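Local coordinates for protein flap endonuclease 1 (Desulfurococcus amylolyticus, PDB 3ORY) that probably cleaves branched DNA as a structure-specific nuclease, removing the single-stranded 5' flaps formed during DNA replication and repair, at residues A172-Q186 with S190-I204. Numbering follows the deposited sequence.
Sequences AYIVKKGDAYASASQ and SLLFGSPKLVRNLTI
Strands 182-184 and 197-200 lie side by side and parallel in the central sheet of the nuclease, joined by the short helix 189-192 as a beta-alpha-beta unit within the XPG I-region. S183 N donates to K197 O (2.9 Å), and S183 O takes V199 N at 2.7 Å in a nearly straight bond of 176°. On the helix-facing side of the sheet, S183 OG and S190 OG share a hydrogen bond of 2.7 Å. S195 OG donates to K197 O from above the carbonyl plane, on the face opposite S183 N, so two donors share the K197 carbonyl at the start of its strand. Nearby, the A172 methyl fits against the turn that closes helix 189-192, where G194 is the C-prime residue of a Schellman motif, and V175 CG1 slides past P196 CD at 3.6 Å. At the outer margin K197 lays CD over one face of the Y181 ring, a CH-pi contact 4.0 Å from the centroid. At the C-terminal end of strand 197-200, R200 turns at chi3 (74°) and grips Q186 O side-on: NE reaches it from above the carbonyl plane at 3.1 Å, NH2 along a lone pair, while NH1 is salt-bridged to E222. Q186 folds its amide back at chi2 (-47°) to offer OE1 to N201 N at 2.7 Å, and a water links the same oxygen to T203 OG1. With a leucine at R200, Q186 O would probably lose both its guanidinium donors and E222 its salt bridge to this strand. Hydroxyl and carbonyl bonds at one end and the R200 and Q186 bonds at the other thus fasten the two strands in register.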
ATOM      1  N   ALA A 172      11.651   0.896  -3.984  1.00 24.19           N
ATOM      2  CA  ALA A 172      12.546   2.063  -3.953  1.00 23.79           C
ATOM      3  C   ALA A 172      13.781   1.860  -4.823  1.00 24.47           C
ATOM      4  O   ALA A 172      14.193   2.771  -5.551  1.00 24.92           O
ATOM      5  CB  ALA A 172      12.965   2.388  -2.511  1.00 23.28           C
ATOM      6  N   TYR A 173      14.379   0.668  -4.737  1.00 24.15           N
ATOM      7  CA  TYR A 173      15.591   0.357  -5.500  1.00 24.75           C
ATOM      8  C   TYR A 173      15.358   0.337  -7.015  1.00 25.31           C
ATOM      9  O   TYR A 173      16.195   0.817  -7.784  1.00 25.60           O
ATOM     10  CB  TYR A 173      16.202  -0.969  -5.040  1.00 24.35           C
ATOM     11  CG  TYR A 173      17.535  -1.288  -5.699  1.00 26.34           C
ATOM     12  CD1 TYR A 173      18.698  -0.573  -5.366  1.00 27.29           C
ATOM     13  CD2 TYR A 173      17.635  -2.307  -6.646  1.00 28.03           C
ATOM     14  CE1 TYR A 173      19.933  -0.872  -5.972  1.00 30.45           C
ATOM     15  CE2 TYR A 173      18.865  -2.612  -7.259  1.00 30.30           C
ATOM     16  CZ  TYR A 173      19.996  -1.889  -6.924  1.00 30.71           C
ATOM     17  OH  TYR A 173      21.189  -2.204  -7.533  1.00 32.96           O
ATOM     18  N   ILE A 174      14.234  -0.232  -7.442  1.00 25.14           N
ATOM     19  CA  ILE A 174      13.853  -0.207  -8.857  1.00 26.04           C
ATOM     20  C   ILE A 174      13.750   1.240  -9.392  1.00 27.02           C
ATOM     21  O   ILE A 174      14.217   1.547 -10.508  1.00 27.55           O
ATOM     22  CB  ILE A 174      12.548  -1.024  -9.096  1.00 25.75           C
ATOM     23  CG1 ILE A 174      12.821  -2.516  -8.837  1.00 25.51           C
ATOM     24  CG2 ILE A 174      12.003  -0.818 -10.516  1.00 26.18           C
ATOM     25  CD1 ILE A 174      11.539  -3.386  -8.678  1.00 24.07           C
ATOM     26  N   VAL A 175      13.163   2.129  -8.599  1.00 26.94           N
ATOM     27  CA  VAL A 175      13.099   3.542  -8.987  1.00 27.84           C
ATOM     28  C   VAL A 175      14.500   4.178  -9.005  1.00 28.97           C
ATOM     29  O   VAL A 175      14.823   4.914  -9.939  1.00 28.95           O
ATOM     30  CB  VAL A 175      12.138   4.360  -8.094  1.00 27.77           C
ATOM     31  CG1 VAL A 175      12.013   5.795  -8.622  1.00 27.34           C
ATOM     32  CG2 VAL A 175      10.751   3.712  -8.059  1.00 26.43           C
ATOM     33  N   LYS A 176      15.320   3.879  -7.988  1.00 29.21           N
ATOM     34  CA  LYS A 176      16.722   4.340  -7.934  1.00 30.42           C
ATOM     35  C   LYS A 176      17.503   3.977  -9.191  1.00 31.90           C
ATOM     36  O   LYS A 176      18.302   4.782  -9.692  1.00 31.87           O
ATOM     37  CB  LYS A 176      17.455   3.732  -6.746  1.00 30.16           C
ATOM     38  CG  LYS A 176      17.170   4.358  -5.396  1.00 28.97           C
ATOM     39  CD  LYS A 176      18.070   3.686  -4.359  1.00 29.77           C
ATOM     40  CE  LYS A 176      17.686   4.030  -2.945  1.00 28.90           C
ATOM     41  NZ  LYS A 176      18.728   3.548  -1.993  1.00 27.62           N
ATOM     42  N   LYS A 177      17.282   2.757  -9.680  1.00 32.11           N
ATOM     43  CA  LYS A 177      17.978   2.238 -10.860  1.00 33.44           C
ATOM     44  C   LYS A 177      17.478   2.834 -12.182  1.00 33.87           C
ATOM     45  O   LYS A 177      18.037   2.550 -13.234  1.00 34.30           O
ATOM     46  CB  LYS A 177      17.869   0.702 -10.916  1.00 33.36           C
ATOM     47  CG  LYS A 177      18.584  -0.043  -9.785  1.00 35.92           C
ATOM     48  CD  LYS A 177      20.055   0.344  -9.651  1.00 40.50           C
ATOM     49  CE  LYS A 177      20.931  -0.434 -10.619  1.00 44.39           C
ATOM     50  NZ  LYS A 177      22.309   0.147 -10.655  1.00 46.12           N
ATOM     51  N   GLY A 178      16.424   3.644 -12.124  1.00 34.18           N
ATOM     52  CA  GLY A 178      15.807   4.200 -13.338  1.00 34.88           C
ATOM     53  C   GLY A 178      14.951   3.190 -14.082  1.00 34.83           C
ATOM     54  O   GLY A 178      14.715   3.334 -15.281  1.00 35.09           O
ATOM     55  N   ASP A 179      14.480   2.166 -13.372  1.00 33.70           N
ATOM     56  CA  ASP A 179      13.695   1.098 -13.992  1.00 33.52           C
ATOM     57  C   ASP A 179      12.199   1.260 -13.751  1.00 32.96           C
ATOM     58  O   ASP A 179      11.401   0.453 -14.216  1.00 33.50           O
ATOM     59  CB  ASP A 179      14.188  -0.283 -13.538  1.00 33.25           C
ATOM     60  CG  ASP A 179      15.550  -0.637 -14.117  1.00 34.15           C
ATOM     61  OD1 ASP A 179      15.876  -0.178 -15.227  1.00 34.60           O
ATOM     62  OD2 ASP A 179      16.309  -1.366 -13.458  1.00 35.25           O
ATOM     63  N   ALA A 180      11.839   2.295 -12.996  1.00 32.13           N
ATOM     64  CA  ALA A 180      10.456   2.719 -12.819  1.00 31.23           C
ATOM     65  C   ALA A 180      10.477   4.194 -12.505  1.00 31.11           C
ATOM     66  O   ALA A 180      11.473   4.717 -12.014  1.00 30.54           O
ATOM     67  CB  ALA A 180       9.763   1.950 -11.690  1.00 30.69           C
ATOM     68  N   TYR A 181       9.367   4.861 -12.797  1.00 31.30           N
ATOM     69  CA  TYR A 181       9.230   6.281 -12.549  1.00 31.54           C
ATOM     70  C   TYR A 181       9.030   6.571 -11.059  1.00 30.74           C
ATOM     71  O   TYR A 181       9.579   7.537 -10.527  1.00 31.04           O
ATOM     72  CB  TYR A 181       8.067   6.840 -13.373  1.00 32.24           C
ATOM     73  CG  TYR A 181       7.704   8.258 -13.029  1.00 34.36           C
ATOM     74  CD1 TYR A 181       8.498   9.327 -13.454  1.00 37.08           C
ATOM     75  CD2 TYR A 181       6.565   8.534 -12.277  1.00 35.59           C
ATOM     76  CE1 TYR A 181       8.153  10.654 -13.127  1.00 38.96           C
ATOM     77  CE2 TYR A 181       6.214   9.833 -11.949  1.00 37.58           C
ATOM     78  CZ  TYR A 181       7.006  10.885 -12.373  1.00 39.08           C
ATOM     79  OH  TYR A 181       6.632  12.159 -12.028  1.00 41.53           O
ATOM     80  N   ALA A 182       8.244   5.733 -10.391  1.00 29.84           N
ATOM     81  CA  ALA A 182       7.901   5.948  -8.991  1.00 28.78           C
ATOM     82  C   ALA A 182       7.450   4.646  -8.363  1.00 28.13           C
ATOM     83  O   ALA A 182       7.050   3.729  -9.066  1.00 28.13           O
ATOM     84  CB  ALA A 182       6.798   7.004  -8.871  1.00 29.03           C
ATOM     85  N   SER A 183       7.546   4.566  -7.036  1.00 27.76           N
ATOM     86  CA  SER A 183       6.983   3.464  -6.276  1.00 27.43           C
ATOM     87  C   SER A 183       5.563   3.873  -5.911  1.00 27.77           C
ATOM     88  O   SER A 183       5.231   5.064  -5.936  1.00 28.84           O
ATOM     89  CB  SER A 183       7.826   3.158  -5.017  1.00 26.64           C
ATOM     90  OG  SER A 183       8.141   4.345  -4.305  1.00 26.60           O
ATOM     91  N   ALA A 184       4.713   2.898  -5.614  1.00 27.38           N
ATOM     92  CA  ALA A 184       3.324   3.186  -5.278  1.00 27.30           C
ATOM     93  C   ALA A 184       2.874   2.353  -4.097  1.00 26.74           C
ATOM     94  O   ALA A 184       3.034   1.117  -4.084  1.00 27.19           O
ATOM     95  CB  ALA A 184       2.396   2.966  -6.495  1.00 27.37           C
ATOM     96  N   SER A 185       2.294   3.039  -3.116  1.00 26.10           N
ATOM     97  CA  SER A 185       1.860   2.424  -1.858  1.00 25.66           C
ATOM     98  C   SER A 185       1.100   3.475  -1.067  1.00 26.24           C
ATOM     99  O   SER A 185       1.222   4.660  -1.358  1.00 26.08           O
ATOM    100  CB  SER A 185       3.091   1.994  -1.044  1.00 25.62           C
ATOM    101  OG  SER A 185       2.702   1.367   0.167  1.00 24.59           O
ATOM    102  N   GLN A 186       0.327   3.048  -0.067  1.00 26.10           N
ATOM    103  CA  GLN A 186      -0.279   3.983   0.884  1.00 26.63           C
ATOM    104  C   GLN A 186       0.690   4.372   1.993  1.00 26.26           C
ATOM    105  O   GLN A 186       0.590   5.466   2.552  1.00 26.38           O
ATOM    106  CB  GLN A 186      -1.583   3.434   1.483  1.00 27.08           C
ATOM    107  CG  GLN A 186      -2.740   3.350   0.489  1.00 27.70           C
ATOM    108  CD  GLN A 186      -2.914   4.615  -0.325  1.00 29.56           C
ATOM    109  OE1 GLN A 186      -2.592   4.647  -1.513  1.00 30.89           O
ATOM    110  NE2 GLN A 186      -3.387   5.673   0.316  1.00 29.30           N
ATOM    111  N   SER A 190       8.789   3.238   1.246  1.00 22.19           N
ATOM    112  CA  SER A 190       9.666   3.306   0.083  1.00 22.39           C
ATOM    113  C   SER A 190      10.541   4.578   0.057  1.00 22.94           C
ATOM    114  O   SER A 190      11.672   4.526  -0.420  1.00 23.25           O
ATOM    115  CB  SER A 190       8.899   3.093  -1.238  1.00 22.72           C
ATOM    116  OG  SER A 190       8.068   4.195  -1.566  1.00 23.40           O
ATOM    117  N   LEU A 191      10.028   5.688   0.588  1.00 23.00           N
ATOM    118  CA  LEU A 191      10.806   6.925   0.750  1.00 23.83           C
ATOM    119  C   LEU A 191      11.932   6.741   1.755  1.00 24.10           C
ATOM    120  O   LEU A 191      13.059   7.185   1.517  1.00 24.81           O
ATOM    121  CB  LEU A 191       9.909   8.090   1.180  1.00 23.88           C
ATOM    122  CG  LEU A 191       8.875   8.531   0.135  1.00 24.78           C
ATOM    123  CD1 LEU A 191       7.912   9.557   0.722  1.00 25.30           C
ATOM    124  CD2 LEU A 191       9.566   9.102  -1.111  1.00 25.80           C
ATOM    125  N   LEU A 192      11.632   6.073   2.865  1.00 24.09           N
ATOM    126  CA  LEU A 192      12.641   5.789   3.890  1.00 24.95           C
ATOM    127  C   LEU A 192      13.754   4.922   3.314  1.00 24.63           C
ATOM    128  O   LEU A 192      14.921   5.100   3.666  1.00 25.06           O
ATOM    129  CB  LEU A 192      12.011   5.106   5.110  1.00 24.74           C
ATOM    130  CG  LEU A 192      11.341   5.882   6.256  1.00 27.32           C
ATOM    131  CD1 LEU A 192      10.535   7.062   5.800  1.00 27.23           C
ATOM    132  CD2 LEU A 192      10.430   4.910   7.011  1.00 30.12           C
ATOM    133  N   PHE A 193      13.384   4.018   2.405  1.00 24.08           N
ATOM    134  CA  PHE A 193      14.326   3.154   1.677  1.00 23.69           C
ATOM    135  C   PHE A 193      14.946   3.833   0.451  1.00 24.57           C
ATOM    136  O   PHE A 193      15.637   3.185  -0.359  1.00 24.34           O
ATOM    137  CB  PHE A 193      13.628   1.866   1.240  1.00 22.96           C
ATOM    138  CG  PHE A 193      13.373   0.886   2.357  1.00 22.99           C
ATOM    139  CD1 PHE A 193      14.428   0.395   3.144  1.00 22.19           C
ATOM    140  CD2 PHE A 193      12.077   0.412   2.593  1.00 21.50           C
ATOM    141  CE1 PHE A 193      14.178  -0.547   4.161  1.00 22.56           C
ATOM    142  CE2 PHE A 193      11.821  -0.530   3.598  1.00 22.86           C
ATOM    143  CZ  PHE A 193      12.868  -1.005   4.384  1.00 21.10           C
ATOM    144  N   GLY A 194      14.704   5.137   0.316  1.00 25.39           N
ATOM    145  CA  GLY A 194      15.414   5.941  -0.668  1.00 26.28           C
ATOM    146  C   GLY A 194      14.758   6.116  -2.025  1.00 26.82           C
ATOM    147  O   GLY A 194      15.419   6.567  -2.970  1.00 27.00           O
ATOM    148  N   SER A 195      13.475   5.774  -2.150  1.00 26.29           N
ATOM    149  CA  SER A 195      12.795   5.947  -3.439  1.00 26.88           C
ATOM    150  C   SER A 195      12.733   7.431  -3.785  1.00 27.32           C
ATOM    151  O   SER A 195      12.264   8.209  -2.983  1.00 27.09           O
ATOM    152  CB  SER A 195      11.379   5.399  -3.404  1.00 26.37           C
ATOM    153  OG  SER A 195      10.730   5.645  -4.641  1.00 27.03           O
ATOM    154  N   PRO A 196      13.212   7.820  -4.984  1.00 28.49           N
ATOM    155  CA  PRO A 196      13.164   9.228  -5.401  1.00 29.68           C
ATOM    156  C   PRO A 196      11.732   9.761  -5.483  1.00 30.15           C
ATOM    157  O   PRO A 196      11.501  10.951  -5.252  1.00 30.52           O
ATOM    158  CB  PRO A 196      13.795   9.203  -6.799  1.00 30.42           C
ATOM    159  CG  PRO A 196      14.703   8.031  -6.771  1.00 29.80           C
ATOM    160  CD  PRO A 196      14.003   7.001  -5.916  1.00 28.61           C
ATOM    161  N   LYS A 197      10.782   8.882  -5.802  1.00 30.07           N
ATOM    162  CA  LYS A 197       9.402   9.297  -6.038  1.00 30.46           C
ATOM    163  C   LYS A 197       8.421   8.258  -5.531  1.00 29.93           C
ATOM    164  O   LYS A 197       8.535   7.073  -5.864  1.00 29.74           O
ATOM    165  CB  LYS A 197       9.148   9.525  -7.537  1.00 31.00           C
ATOM    166  CG  LYS A 197       9.842  10.739  -8.148  1.00 33.04           C
ATOM    167  CD  LYS A 197       9.338  10.994  -9.567  1.00 33.63           C
ATOM    168  CE  LYS A 197       9.747  12.374 -10.049  1.00 37.64           C
ATOM    169  NZ  LYS A 197      11.221  12.501 -10.045  1.00 38.77           N
ATOM    170  N   LEU A 198       7.457   8.715  -4.737  1.00 29.82           N
ATOM    171  CA  LEU A 198       6.351   7.876  -4.281  1.00 29.84           C
ATOM    172  C   LEU A 198       5.023   8.418  -4.805  1.00 30.71           C
ATOM    173  O   LEU A 198       4.730   9.613  -4.662  1.00 31.70           O
ATOM    174  CB  LEU A 198       6.309   7.809  -2.746  1.00 28.74           C
ATOM    175  CG  LEU A 198       5.052   7.205  -2.093  1.00 28.80           C
ATOM    176  CD1 LEU A 198       4.900   5.690  -2.361  1.00 25.91           C
ATOM    177  CD2 LEU A 198       5.046   7.468  -0.593  1.00 27.47           C
ATOM    178  N   VAL A 199       4.219   7.544  -5.403  1.00 30.70           N
ATOM    179  CA  VAL A 199       2.844   7.902  -5.736  1.00 31.73           C
ATOM    180  C   VAL A 199       1.898   7.230  -4.743  1.00 31.72           C
ATOM    181  O   VAL A 199       1.964   6.010  -4.538  1.00 31.52           O
ATOM    182  CB  VAL A 199       2.478   7.545  -7.205  1.00 32.17           C
ATOM    183  CG1 VAL A 199       0.978   7.724  -7.455  1.00 32.36           C
ATOM    184  CG2 VAL A 199       3.299   8.406  -8.188  1.00 32.07           C
ATOM    185  N   ARG A 200       1.045   8.029  -4.110  1.00 31.62           N
ATOM    186  CA  ARG A 200       0.030   7.498  -3.202  1.00 32.05           C
ATOM    187  C   ARG A 200      -1.353   7.534  -3.836  1.00 32.57           C
ATOM    188  O   ARG A 200      -1.590   8.309  -4.770  1.00 32.77           O
ATOM    189  CB  ARG A 200       0.012   8.275  -1.885  1.00 32.05           C
ATOM    190  CG  ARG A 200       1.300   8.150  -1.075  1.00 32.54           C
ATOM    191  CD  ARG A 200       1.181   8.910   0.239  1.00 32.80           C
ATOM    192  NE  ARG A 200       0.327   8.205   1.198  1.00 32.89           N
ATOM    193  CZ  ARG A 200      -0.895   8.581   1.568  1.00 33.86           C
ATOM    194  NH1 ARG A 200      -1.456   9.683   1.073  1.00 33.57           N
ATOM    195  NH2 ARG A 200      -1.556   7.847   2.453  1.00 33.33           N
ATOM    196  N   ASN A 201      -2.249   6.690  -3.314  1.00 32.51           N
ATOM    197  CA  ASN A 201      -3.676   6.620  -3.706  1.00 33.32           C
ATOM    198  C   ASN A 201      -3.966   5.915  -5.030  1.00 33.74           C
ATOM    199  O   ASN A 201      -5.120   5.833  -5.450  1.00 34.41           O
ATOM    200  CB  ASN A 201      -4.357   8.003  -3.683  1.00 34.16           C
ATOM    201  CG  ASN A 201      -4.241   8.702  -2.336  1.00 34.58           C
ATOM    202  OD1 ASN A 201      -4.206   9.934  -2.264  1.00 37.10           O
ATOM    203  ND2 ASN A 201      -4.203   7.931  -1.273  1.00 32.57           N
ATOM    204  N   LEU A 202      -2.928   5.406  -5.685  1.00 33.98           N
ATOM    205  CA  LEU A 202      -3.093   4.756  -6.982  1.00 35.04           C
ATOM    206  C   LEU A 202      -4.011   3.534  -6.914  1.00 34.94           C
ATOM    207  O   LEU A 202      -4.723   3.242  -7.866  1.00 35.36           O
ATOM    208  CB  LEU A 202      -1.735   4.382  -7.575  1.00 35.29           C
ATOM    209  CG  LEU A 202      -1.669   4.130  -9.079  1.00 36.77           C
ATOM    210  CD1 LEU A 202      -1.646   5.435  -9.889  1.00 39.84           C
ATOM    211  CD2 LEU A 202      -0.452   3.276  -9.395  1.00 38.50           C
ATOM    212  N   THR A 203      -4.019   2.838  -5.781  1.00 34.91           N
ATOM    213  CA  THR A 203      -4.841   1.634  -5.647  1.00 35.03           C
ATOM    214  C   THR A 203      -6.266   1.942  -5.189  1.00 36.24           C
ATOM    215  O   THR A 203      -7.114   1.056  -5.179  1.00 35.69           O
ATOM    216  CB  THR A 203      -4.208   0.614  -4.680  1.00 34.37           C
ATOM    217  OG1 THR A 203      -4.025   1.229  -3.401  1.00 33.40           O
ATOM    218  CG2 THR A 203      -2.864   0.131  -5.219  1.00 32.86           C
ATOM    219  N   ILE A 204      -6.526   3.198  -4.819  1.00 37.61           N
ATOM    220  CA  ILE A 204      -7.816   3.575  -4.237  1.00 39.23           C
ATOM    221  C   ILE A 204      -8.435   4.853  -4.813  1.00 41.32           C
ATOM    222  O   ILE A 204      -9.424   5.343  -4.271  1.00 41.50           O
ATOM    223  CB  ILE A 204      -7.742   3.728  -2.681  1.00 38.99           C
ATOM    224  CG1 ILE A 204      -6.722   4.812  -2.276  1.00 38.61           C
ATOM    225  CG2 ILE A 204      -7.471   2.375  -2.003  1.00 37.63           C
ATOM    226  CD1 ILE A 204      -6.882   5.342  -0.828  1.00 37.80           C
TER
HETATM  227  O   HOH W   1      -1.602   2.707  -3.154  1.00 26.65           O